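Local atomic coordinates of putative molybdenum cofactor biosynthesis protein (PDB entry 2G2C), a protein that probably binds molybdopterin and takes part in the biosynthesis of the molybdenum cofactor, although its exact role is not established. Residues 124-129 with 133-138; 31-36 with 144-149. One frame throughout, in Å; residues are numbered along the deposited sequence.

Contact 1: 124-129 with 133-138; sequences VGVTGR and AALIVN
Strands 124-126 and 135-138 form an antiparallel beta hairpin buried within the mixed sheet of the probable molybdopterin-binding domain; their axes approach to 4.8 Å at 167°. Gly125 and Ile136 make the hydrogen-bonded pair: Gly125 N donates to Ile136 O over 3.0 Å, and the return bond from Ile136 N to Gly125 O is almost straight. The non-hydrogen-bonded pairs Val124-Val137 and Val126-Leu135 flank it and turn their side chains to the same face. There, CD1 of Leu135 reaches both CG1 of Val124 (3.9 Å) and CG1 of Val126 (4.0 Å); Leu135 also packs on Ile157 and Ile160 of helix 157-165.

Beyond the strands, Thr127 bonds to Ala134 twice. Its backbone N donates to Ala134 O over 2.8 Å, while Ala134 N points straight at Thr127 OG1 (2.9 Å, 178°). The hydroxyl sits between the backbone N and the carbonyl carbon (chi1 63°), which leaves CG2 of Thr127 directed at CD1 of Ile136, 3.8 Å away. With OG1 standing in for a main-chain carbonyl, the side chain prolongs the ladder and satisfies Ala134 N-H where strand pairing has ended, whereas buried Gly128 O, 3.3 Å from Ala133 CB, has no polar partner in the model.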
loop_
_atom_site.group_PDB
_atom_site.type_symbol
_atom_site.label_atom_id
_atom_site.label_comp_id
_atom_site.label_asym_id
_atom_site.label_seq_id
_atom_site.Cartn_x
_atom_site.Cartn_y
_atom_site.Cartn_z
ATOM N N VAL A 124 0.535 -0.331 8.154
ATOM C CA VAL A 124 -0.138 0.879 7.677
ATOM C C VAL A 124 0.459 2.034 8.437
ATOM O O VAL A 124 0.618 1.961 9.648
ATOM C CB VAL A 124 -1.674 0.878 7.962
ATOM C CG1 VAL A 124 -2.334 2.156 7.447
ATOM C CG2 VAL A 124 -2.321 -0.370 7.299
ATOM N N GLY A 125 0.776 3.117 7.738
ATOM C CA GLY A 125 1.296 4.270 8.481
ATOM C C GLY A 125 1.384 5.489 7.625
ATOM O O GLY A 125 1.173 5.394 6.395
ATOM N N VAL A 126 1.761 6.622 8.237
ATOM C CA VAL A 126 1.948 7.850 7.427
ATOM C C VAL A 126 3.393 8.315 7.494
ATOM O O VAL A 126 4.104 7.983 8.443
ATOM C CB VAL A 126 1.014 9.014 7.908
ATOM C CG1 VAL A 126 -0.450 8.680 7.691
ATOM C CG2 VAL A 126 1.218 9.335 9.380
ATOM N N THR A 127 3.814 9.082 6.473
ATOM C CA THR A 127 5.225 9.468 6.358
ATOM C C THR A 127 5.532 10.797 7.032
ATOM O O THR A 127 6.676 11.233 7.050
ATOM C CB THR A 127 5.683 9.585 4.905
ATOM O OG1 THR A 127 4.911 10.629 4.301
ATOM C CG2 THR A 127 5.534 8.225 4.177
ATOM N N GLY A 128 4.521 11.411 7.617
ATOM C CA GLY A 128 4.652 12.726 8.264
ATOM C C GLY A 128 3.319 13.093 8.855
ATOM O O GLY A 128 2.378 12.268 8.866
ATOM N N ARG A 129 3.205 14.348 9.285
ATOM C CA ARG A 129 1.992 14.780 9.963
ATOM C C ARG A 129 1.270 15.978 9.363
ATOM O O ARG A 129 0.335 16.513 9.956
ATOM C CB ARG A 129 2.166 14.811 11.495
ATOM C CG ARG A 129 2.583 13.438 12.076
ATOM C CD ARG A 129 1.423 12.411 12.080
ATOM N NE ARG A 129 0.445 12.776 13.123
ATOM C CZ ARG A 129 0.571 12.485 14.428
ATOM N NH1 ARG A 129 1.600 11.735 14.846
ATOM N NH2 ARG A 129 -0.338 12.937 15.307
ATOM N N ALA A 133 2.346 14.796 3.782
ATOM C CA ALA A 133 2.574 13.409 4.233
ATOM C C ALA A 133 1.773 12.436 3.379
ATOM O O ALA A 133 0.704 12.801 2.893
ATOM C CB ALA A 133 2.199 13.254 5.706
ATOM N N ALA A 134 2.305 11.224 3.214
ATOM C CA ALA A 134 1.618 10.171 2.486
ATOM C C ALA A 134 1.179 9.059 3.440
ATOM O O ALA A 134 1.800 8.845 4.486
ATOM C CB ALA A 134 2.518 9.594 1.423
ATOM N N LEU A 135 0.105 8.377 3.066
ATOM C CA LEU A 135 -0.352 7.166 3.739
ATOM C C LEU A 135 0.115 5.956 2.931
ATOM O O LEU A 135 -0.106 5.923 1.721
ATOM C CB LEU A 135 -1.868 7.162 3.751
ATOM C CG LEU A 135 -2.555 5.897 4.264
ATOM C CD1 LEU A 135 -2.294 5.680 5.784
ATOM C CD2 LEU A 135 -4.059 6.016 3.969
ATOM N N ILE A 136 0.781 4.992 3.562
ATOM C CA ILE A 136 1.240 3.791 2.884
ATOM C C ILE A 136 0.524 2.622 3.537
ATOM O O ILE A 136 0.444 2.552 4.791
ATOM C CB ILE A 136 2.768 3.630 3.009
ATOM C CG1 ILE A 136 3.487 4.893 2.521
ATOM C CG2 ILE A 136 3.251 2.397 2.213
ATOM C CD1 ILE A 136 4.968 4.797 2.623
ATOM N N VAL A 137 0.002 1.713 2.699
ATOM C CA VAL A 137 -0.758 0.541 3.174
ATOM C C VAL A 137 -0.179 -0.676 2.483
ATOM O O VAL A 137 -0.078 -0.700 1.249
ATOM C CB VAL A 137 -2.257 0.670 2.758
ATOM C CG1 VAL A 137 -3.035 -0.640 2.980
ATOM C CG2 VAL A 137 -2.924 1.811 3.500
ATOM N N ASN A 138 0.209 -1.679 3.283
ATOM C CA ASN A 138 0.663 -2.979 2.740
ATOM C C ASN A 138 -0.496 -3.962 2.717
ATOM O O ASN A 138 -1.005 -4.339 3.788
ATOM C CB ASN A 138 1.720 -3.627 3.650
ATOM C CG ASN A 138 3.000 -2.827 3.792
ATOM O OD1 ASN A 138 3.679 -3.007 4.793
ATOM N ND2 ASN A 138 3.371 -2.023 2.792
#

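Contact 2: 31-36 with 144-149; sequences QRLMSD and GGITDT
Apolar packing carries this contact, through one methyl-to-methyl approach between the last turn of helix 26-34 and the first half of helix 143-153. CD1 of Leu33 meets CG2 of Ile146 at 3.9 Å, the two side chains crossing at a slant. In Ile146, a chi1 of -72° sets CG1 beside the backbone N and anti to the carbonyl carbon, which leaves CG2 anti to N, on the flank that faces Leu33. A looser touch follows at 4.4 Å, between the same CD1 of Leu33 and CG2 of Thr147. The nearest CA atoms, those of Leu33 and Thr147, are still 8.0 Å apart, and just 92 Å² is buried, both sides summed.

The two helices belong to the alpha/beta fold of the MoCF_biosynth family, in which helices pack around a central mixed sheet. Helix 143-153 follows strand 135-139 directly, and Ile146 extends the packing to Ala26, Leu29 and Leu30 of helix 26-34 and to Ala139 of that strand. Leu33 also touches Trp150 one turn further along helix 143-153.

No hydrogen bond crosses between the two segments. Thr147 OG1 donates to Gly144 O over 2.9 Å, tilted 29° from the carbonyl plane, and Asp148 N reaches the same oxygen from the same face, at 3.0 Å. The OG1 bond turns the hydroxyl of Thr147 back along its own helix, and CG2 is the branch nearer Leu33. On the other side, helix 26-34 ends just after Leu33, Ser35 being the first residue to leave helical geometry.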
loop_
_atom_site.group_PDB
_atom_site.type_symbol
_atom_site.label_atom_id
_atom_site.label_comp_id
_atom_site.label_asym_id
_atom_site.label_seq_id
_atom_site.Cartn_x
_atom_site.Cartn_y
_atom_site.Cartn_z
ATOM N N GLN A 31 -7.777 -0.797 -8.970
ATOM C CA GLN A 31 -8.412 0.251 -9.773
ATOM C C GLN A 31 -9.940 0.227 -9.618
ATOM O O GLN A 31 -10.553 1.286 -9.530
ATOM C CB GLN A 31 -8.016 0.122 -11.236
ATOM C CG GLN A 31 -6.553 0.493 -11.472
ATOM C CD GLN A 31 -6.058 0.234 -12.878
ATOM O OE1 GLN A 31 -5.533 1.143 -13.527
ATOM N NE2 GLN A 31 -6.232 -1.000 -13.365
ATOM N N ARG A 32 -10.547 -0.973 -9.563
ATOM C CA ARG A 32 -11.996 -1.061 -9.335
ATOM C C ARG A 32 -12.405 -0.561 -7.938
ATOM O O ARG A 32 -13.426 0.142 -7.768
ATOM C CB ARG A 32 -12.494 -2.515 -9.555
ATOM C CG ARG A 32 -12.394 -2.981 -10.992
ATOM C CD ARG A 32 -12.764 -4.436 -11.195
ATOM N NE ARG A 32 -12.923 -4.635 -12.637
ATOM C CZ ARG A 32 -12.178 -5.413 -13.411
ATOM N NH1 ARG A 32 -11.253 -6.221 -12.890
ATOM N NH2 ARG A 32 -12.417 -5.437 -14.732
ATOM N N LEU A 33 -11.605 -0.931 -6.943
ATOM C CA LEU A 33 -11.896 -0.521 -5.569
ATOM C C LEU A 33 -11.760 0.991 -5.411
ATOM O O LEU A 33 -12.509 1.613 -4.630
ATOM C CB LEU A 33 -11.016 -1.277 -4.555
ATOM C CG LEU A 33 -11.192 -2.796 -4.629
ATOM C CD1 LEU A 33 -10.106 -3.509 -3.866
ATOM C CD2 LEU A 33 -12.584 -3.230 -4.107
HETATM N N MSE A 34 -10.821 1.571 -6.163
HETATM C CA MSE A 34 -10.604 3.028 -6.114
HETATM C C MSE A 34 -11.664 3.834 -6.828
HETATM O O MSE A 34 -11.919 4.985 -6.464
HETATM C CB MSE A 34 -9.238 3.395 -6.694
HETATM C CG MSE A 34 -8.095 2.943 -5.865
HETATM SE SE MSE A 34 -6.428 3.211 -6.856
HETATM C CE MSE A 34 -5.232 3.032 -5.330
ATOM N N SER A 35 -12.299 3.247 -7.844
ATOM C CA SER A 35 -13.238 3.989 -8.691
ATOM C C SER A 35 -14.605 4.088 -8.014
ATOM O O SER A 35 -15.144 3.080 -7.581
ATOM C CB SER A 35 -13.334 3.350 -10.079
ATOM O OG SER A 35 -13.842 2.026 -10.000
ATOM N N ASP A 36 -15.143 5.312 -7.957
ATOM C CA ASP A 36 -16.153 5.755 -6.949
ATOM C C ASP A 36 -17.016 4.739 -6.224
ATOM O O ASP A 36 -17.840 5.105 -5.375
ATOM C CB ASP A 36 -16.875 7.109 -7.278
ATOM C CG ASP A 36 -18.026 6.996 -8.303
ATOM O OD1 ASP A 36 -18.823 6.035 -8.280
ATOM O OD2 ASP A 36 -18.181 7.950 -9.110
ATOM N N GLY A 144 -8.552 -11.667 -2.127
ATOM C CA GLY A 144 -9.354 -11.610 -0.901
ATOM C C GLY A 144 -8.694 -10.763 0.171
ATOM O O GLY A 144 -9.358 -9.966 0.847
ATOM N N GLY A 145 -7.372 -10.882 0.301
ATOM C CA GLY A 145 -6.637 -10.082 1.285
ATOM C C GLY A 145 -6.700 -8.597 0.916
ATOM O O GLY A 145 -6.891 -7.757 1.787
ATOM N N ILE A 146 -6.565 -8.268 -0.370
ATOM C CA ILE A 146 -6.689 -6.880 -0.818
ATOM C C ILE A 146 -8.077 -6.320 -0.503
ATOM O O ILE A 146 -8.209 -5.173 -0.091
ATOM C CB ILE A 146 -6.423 -6.818 -2.335
ATOM C CG1 ILE A 146 -4.930 -7.033 -2.586
ATOM C CG2 ILE A 146 -6.819 -5.473 -2.906
ATOM C CD1 ILE A 146 -4.594 -7.396 -4.028
ATOM N N THR A 147 -9.136 -7.104 -0.763
ATOM C CA THR A 147 -10.492 -6.570 -0.518
ATOM C C THR A 147 -10.776 -6.354 0.972
ATOM O O THR A 147 -11.489 -5.409 1.349
ATOM C CB THR A 147 -11.601 -7.452 -1.149
ATOM O OG1 THR A 147 -11.632 -8.730 -0.521
ATOM C CG2 THR A 147 -11.352 -7.605 -2.653
ATOM N N ASP A 148 -10.223 -7.212 1.823
ATOM C CA ASP A 148 -10.344 -7.043 3.275
ATOM C C ASP A 148 -9.557 -5.809 3.762
ATOM O O ASP A 148 -10.034 -5.039 4.617
ATOM C CB ASP A 148 -9.882 -8.292 4.012
ATOM C CG ASP A 148 -10.909 -9.416 3.967
ATOM O OD1 ASP A 148 -12.113 -9.172 3.704
ATOM O OD2 ASP A 148 -10.486 -10.571 4.184
ATOM N N THR A 149 -8.368 -5.614 3.206
ATOM C CA THR A 149 -7.598 -4.420 3.572
ATOM C C THR A 149 -8.368 -3.177 3.163
ATOM O O THR A 149 -8.523 -2.233 3.941
ATOM C CB THR A 149 -6.210 -4.453 2.887
ATOM O OG1 THR A 149 -5.454 -5.510 3.495
ATOM C CG2 THR A 149 -5.502 -3.125 3.019
#

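In the fold
Contact 1 is the more deeply buried: eight of its eleven touching residues are buried, against one of three in contact 2, whose Leu33 and Thr147 remain partly exposed. The chemistry follows. Pairing of neighbouring strands rests on directional backbone bonds plus side chains on the sheet face and buries 443 Å², whereas residues 31-36 and 144-149 meet only through apolar touches. Strand 135-139 ties the contacts together, since it supplies half of the hairpin and leads straight into helix 143-153; Val137 CG1 meets Thr149 CG2 at 3.5 Å. In sequence, contact 1 joins near neighbours and is nested inside the much longer loop that contact 2 closes.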